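Local coordinates for protein hydroquinone dioxygenase large subunit (Pseudomonas sp., PDB 4ZXA) that forms the large subunit of a two-subunit, Fe2+-dependent hydroquinone 1,2-dioxygenase of the cupin type, which probably opens the aromatic ring of hydroquinone, at residues S21-H24 with Y29-F32; D64-A69 with R134-A139. All blocks are in the same frame, centred on the assembly; numbering follows the deposited sequence.

Interaction 1 sits at the surface, its centre about 26 Å from the chain centre, whereas interaction 2 is buried, its centre about 14 Å from the chain centre. The first closes a loop onto itself between strands 19-20 and 32-34, using hydrogen bonds that are mostly to backbone atoms; the second joins helix 63-75 to the end of helix 122-136 through apolar side chains. They hold different elements but meet directly: R30 N is hydrogen-bonded to D135 OD2, and R30 O to W136 NE1. Thus the loop is fastened to the helix end that interaction 2 packs, and W136 serves both contacts: its indole N-H turns to R30 O, its six-membered ring to F66 and its CB to L67.

Interaction 1 (S21-H24 with Y29-F32); sequences SPPH and YRSF
S21 OG is gripped twice: it accepts a hydrogen bond from S31 N at 3.0 Å and gives one to P22 O at 2.9 Å. Its chi1 of 80° places the hydroxyl between its own backbone N and carbonyl carbon, where it can serve both. S21 N, meanwhile, bonds S31 O at 3.1 Å. This pair carries the antiparallel link of strands 19-20 and 32-34 into the loop between them, at the 19-20 margin of a five-stranded sheet. Farther out, the extended R30 side chain crosses the S21-P23 backbone, lying beside the P23 ring and pointing the same way, and NH1 reaches S21 O at 2.6 Å, the oxygen sitting somewhat out of the guanidinium plane. P23 CD rests over one face of that group, towards its rim. An alanine in place of R30 would probably cost the S21 carbonyl its charged donor and P23 CD the guanidinium face beneath it. Beyond the prolines, H24 N bonds Y29 O at 2.7 Å, while the imidazole leads away to T27 through ND1. The Y29 ring points inward instead, its OH hydrogen-bonded to G155 O and N138 ND2.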
# COMPACT_ATOMS: atom_id res chain seq x y z
N SER E 21 21.34 -11.59 -13.56
CA SER E 21 22.32 -10.66 -14.10
C SER E 21 23.41 -10.34 -13.07
O SER E 21 23.29 -10.70 -11.91
CB SER E 21 21.63 -9.36 -14.48
OG SER E 21 21.42 -8.56 -13.33
N PRO E 22 24.49 -9.68 -13.52
CA PRO E 22 25.47 -9.08 -12.61
C PRO E 22 24.78 -8.03 -11.74
O PRO E 22 23.80 -7.41 -12.19
CB PRO E 22 26.44 -8.36 -13.56
CG PRO E 22 26.29 -9.04 -14.86
CD PRO E 22 24.88 -9.54 -14.94
N PRO E 23 25.30 -7.83 -10.52
CA PRO E 23 24.81 -6.74 -9.68
C PRO E 23 24.79 -5.46 -10.51
O PRO E 23 25.71 -5.24 -11.30
CB PRO E 23 25.89 -6.61 -8.60
CG PRO E 23 26.57 -7.94 -8.57
CD PRO E 23 26.50 -8.48 -9.97
N HIS E 24 23.76 -4.65 -10.35
CA HIS E 24 23.65 -3.41 -11.11
C HIS E 24 24.63 -2.39 -10.54
O HIS E 24 24.78 -2.29 -9.33
CB HIS E 24 22.22 -2.90 -11.03
CG HIS E 24 22.01 -1.55 -11.65
ND1 HIS E 24 22.43 -0.38 -11.05
CD2 HIS E 24 21.41 -1.18 -12.81
CE1 HIS E 24 22.11 0.64 -11.82
NE2 HIS E 24 21.48 0.19 -12.89
N TYR E 29 21.83 -4.43 -7.06
CA TYR E 29 20.96 -5.59 -7.15
C TYR E 29 21.03 -6.25 -8.53
O TYR E 29 21.33 -5.60 -9.52
CB TYR E 29 19.50 -5.21 -6.87
CG TYR E 29 19.23 -4.55 -5.52
CD1 TYR E 29 19.37 -5.25 -4.33
CD2 TYR E 29 18.79 -3.23 -5.45
CE1 TYR E 29 19.11 -4.66 -3.11
CE2 TYR E 29 18.53 -2.63 -4.23
CZ TYR E 29 18.69 -3.35 -3.06
OH TYR E 29 18.45 -2.75 -1.85
N ARG E 30 20.71 -7.54 -8.56
CA ARG E 30 20.62 -8.29 -9.80
C ARG E 30 19.19 -8.30 -10.33
O ARG E 30 18.24 -8.43 -9.57
CB ARG E 30 21.01 -9.75 -9.54
CG ARG E 30 22.35 -9.96 -8.87
CD ARG E 30 22.58 -11.44 -8.61
NE ARG E 30 23.90 -11.70 -8.07
CZ ARG E 30 24.98 -11.90 -8.83
NH1 ARG E 30 24.87 -11.87 -10.15
NH2 ARG E 30 26.16 -12.13 -8.27
N SER E 31 19.02 -8.19 -11.64
CA SER E 31 17.71 -8.41 -12.23
C SER E 31 17.57 -9.90 -12.51
O SER E 31 18.56 -10.61 -12.58
CB SER E 31 17.55 -7.60 -13.52
OG SER E 31 18.56 -7.94 -14.45
N PHE E 32 16.34 -10.38 -12.66
CA PHE E 32 16.11 -11.80 -12.91
C PHE E 32 15.17 -12.01 -14.10
O PHE E 32 14.31 -11.18 -14.39
CB PHE E 32 15.57 -12.52 -11.66
CG PHE E 32 16.58 -12.64 -10.55
CD1 PHE E 32 16.78 -11.60 -9.65
CD2 PHE E 32 17.33 -13.79 -10.40
CE1 PHE E 32 17.71 -11.71 -8.62
CE2 PHE E 32 18.26 -13.91 -9.37
CZ PHE E 32 18.45 -12.87 -8.48

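Interaction 2 (D64-A69 with R134-A139); sequences DIFLRA and RDWTNA
F66 and W136 meet because their torsions send both rings into the interface between the two helices. In F66, CG stands anti to the backbone N (chi1 -172°); in W136 it lies beside the backbone N, and a chi2 of -1° swings the six-membered ring away from its own main chain. F66 CE1 then comes to 3.6 Å from W136 CZ3, with the F66 centroid 5.7 Å from that of the W136 six-membered ring and the planes at 43°. The next residue, L67, splays its two methyls over the helix end: CD1 lies 3.6 Å from W136 O, and CD2 touches W136 CB at 3.9 Å and T137 OG1 at 3.8 Å. T137 is where the chain leaves helix 122-136, so helix 63-75, which runs up to W76 of the ligand pocket, packs against the C-terminal end of its neighbour. A46 and I48 of strand 45-52 and F85, edge-to-face, also surround F66. No hydrogen bond crosses the contact. W136 NE1 and T137 OG1 are satisfied away from helix 63-75, by R30 O and L133 O, which implies that the helices are held to each other here by shape and burial.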
# COMPACT_ATOMS: atom_id res chain seq x y z
N ASP E 64 9.32 -3.32 0.10
CA ASP E 64 8.93 -4.03 1.31
C ASP E 64 7.66 -4.86 1.06
O ASP E 64 7.62 -6.04 1.40
CB ASP E 64 8.80 -3.12 2.53
CG ASP E 64 7.81 -1.98 2.33
OD1 ASP E 64 7.40 -1.73 1.17
OD2 ASP E 64 7.46 -1.32 3.34
N ILE E 65 6.64 -4.26 0.45
CA ILE E 65 5.42 -4.99 0.10
C ILE E 65 5.74 -6.22 -0.74
O ILE E 65 5.28 -7.33 -0.44
CB ILE E 65 4.39 -4.05 -0.58
CG1 ILE E 65 3.95 -2.97 0.42
CG2 ILE E 65 3.19 -4.81 -1.10
CD1 ILE E 65 2.95 -2.00 -0.13
N PHE E 66 6.57 -6.02 -1.77
CA PHE E 66 6.98 -7.10 -2.66
C PHE E 66 7.67 -8.23 -1.93
O PHE E 66 7.33 -9.40 -2.14
CB PHE E 66 7.90 -6.59 -3.76
CG PHE E 66 8.20 -7.62 -4.80
CD1 PHE E 66 9.31 -8.44 -4.69
CD2 PHE E 66 7.37 -7.77 -5.90
CE1 PHE E 66 9.60 -9.41 -5.67
CE2 PHE E 66 7.64 -8.73 -6.89
CZ PHE E 66 8.76 -9.54 -6.77
N LEU E 67 8.65 -7.90 -1.10
CA LEU E 67 9.40 -8.92 -0.37
C LEU E 67 8.56 -9.71 0.62
O LEU E 67 8.69 -10.93 0.70
CB LEU E 67 10.63 -8.33 0.32
CG LEU E 67 11.68 -7.84 -0.67
CD1 LEU E 67 12.68 -6.96 0.03
CD2 LEU E 67 12.35 -9.03 -1.37
N ARG E 68 7.69 -9.03 1.38
CA ARG E 68 6.84 -9.75 2.32
C ARG E 68 5.97 -10.76 1.55
O ARG E 68 5.79 -11.91 1.98
CB ARG E 68 5.94 -8.80 3.12
CG ARG E 68 6.68 -7.78 3.95
CD ARG E 68 5.74 -7.06 4.92
NE ARG E 68 6.36 -5.85 5.45
CZ ARG E 68 6.09 -4.62 5.03
NH1 ARG E 68 5.18 -4.41 4.08
NH2 ARG E 68 6.72 -3.59 5.58
N ALA E 69 5.47 -10.33 0.39
CA ALA E 69 4.58 -11.18 -0.41
C ALA E 69 5.32 -12.40 -0.93
O ALA E 69 4.83 -13.51 -0.80
CB ALA E 69 3.97 -10.40 -1.56
N ARG E 134 16.96 -13.70 -1.57
CA ARG E 134 18.35 -13.65 -1.13
C ARG E 134 18.98 -12.34 -1.57
O ARG E 134 19.58 -11.63 -0.76
CB ARG E 134 19.13 -14.84 -1.70
CG ARG E 134 20.49 -15.06 -1.05
CD ARG E 134 21.18 -16.32 -1.61
NE ARG E 134 22.44 -16.60 -0.91
CZ ARG E 134 22.65 -17.64 -0.12
NH1 ARG E 134 21.70 -18.55 0.09
NH2 ARG E 134 23.84 -17.79 0.47
N ASP E 135 18.83 -12.01 -2.85
CA ASP E 135 19.50 -10.84 -3.38
C ASP E 135 18.87 -9.50 -2.94
O ASP E 135 19.58 -8.55 -2.65
CB ASP E 135 19.60 -10.93 -4.90
CG ASP E 135 20.48 -9.83 -5.49
OD1 ASP E 135 21.71 -9.90 -5.31
OD2 ASP E 135 19.94 -8.90 -6.14
N TRP E 136 17.54 -9.42 -2.88
CA TRP E 136 16.87 -8.15 -2.62
C TRP E 136 16.62 -7.85 -1.13
O TRP E 136 16.19 -6.74 -0.77
CB TRP E 136 15.56 -8.05 -3.40
CG TRP E 136 15.74 -8.12 -4.88
CD1 TRP E 136 16.91 -8.25 -5.56
CD2 TRP E 136 14.71 -8.07 -5.88
NE1 TRP E 136 16.68 -8.27 -6.91
CE2 TRP E 136 15.33 -8.16 -7.13
CE3 TRP E 136 13.32 -7.94 -5.82
CZ2 TRP E 136 14.62 -8.14 -8.32
CZ3 TRP E 136 12.61 -7.92 -7.01
CH2 TRP E 136 13.26 -8.02 -8.24
N THR E 137 16.88 -8.84 -0.28
CA THR E 137 16.70 -8.63 1.14
C THR E 137 18.01 -8.26 1.83
O THR E 137 18.90 -9.09 2.00
CB THR E 137 16.10 -9.86 1.83
OG1 THR E 137 14.91 -10.25 1.13
CG2 THR E 137 15.76 -9.52 3.28
N ASN E 138 18.11 -7.01 2.25
CA ASN E 138 19.27 -6.49 2.92
C ASN E 138 19.28 -6.93 4.36
O ASN E 138 18.27 -7.39 4.87
CB ASN E 138 19.26 -4.97 2.85
CG ASN E 138 19.23 -4.47 1.42
OD1 ASN E 138 19.92 -5.02 0.56
ND2 ASN E 138 18.42 -3.45 1.17
N ALA E 139 20.43 -6.75 5.02
CA ALA E 139 20.65 -7.27 6.37
C ALA E 139 19.77 -6.56 7.38
O ALA E 139 19.70 -6.95 8.54
CB ALA E 139 22.11 -7.12 6.75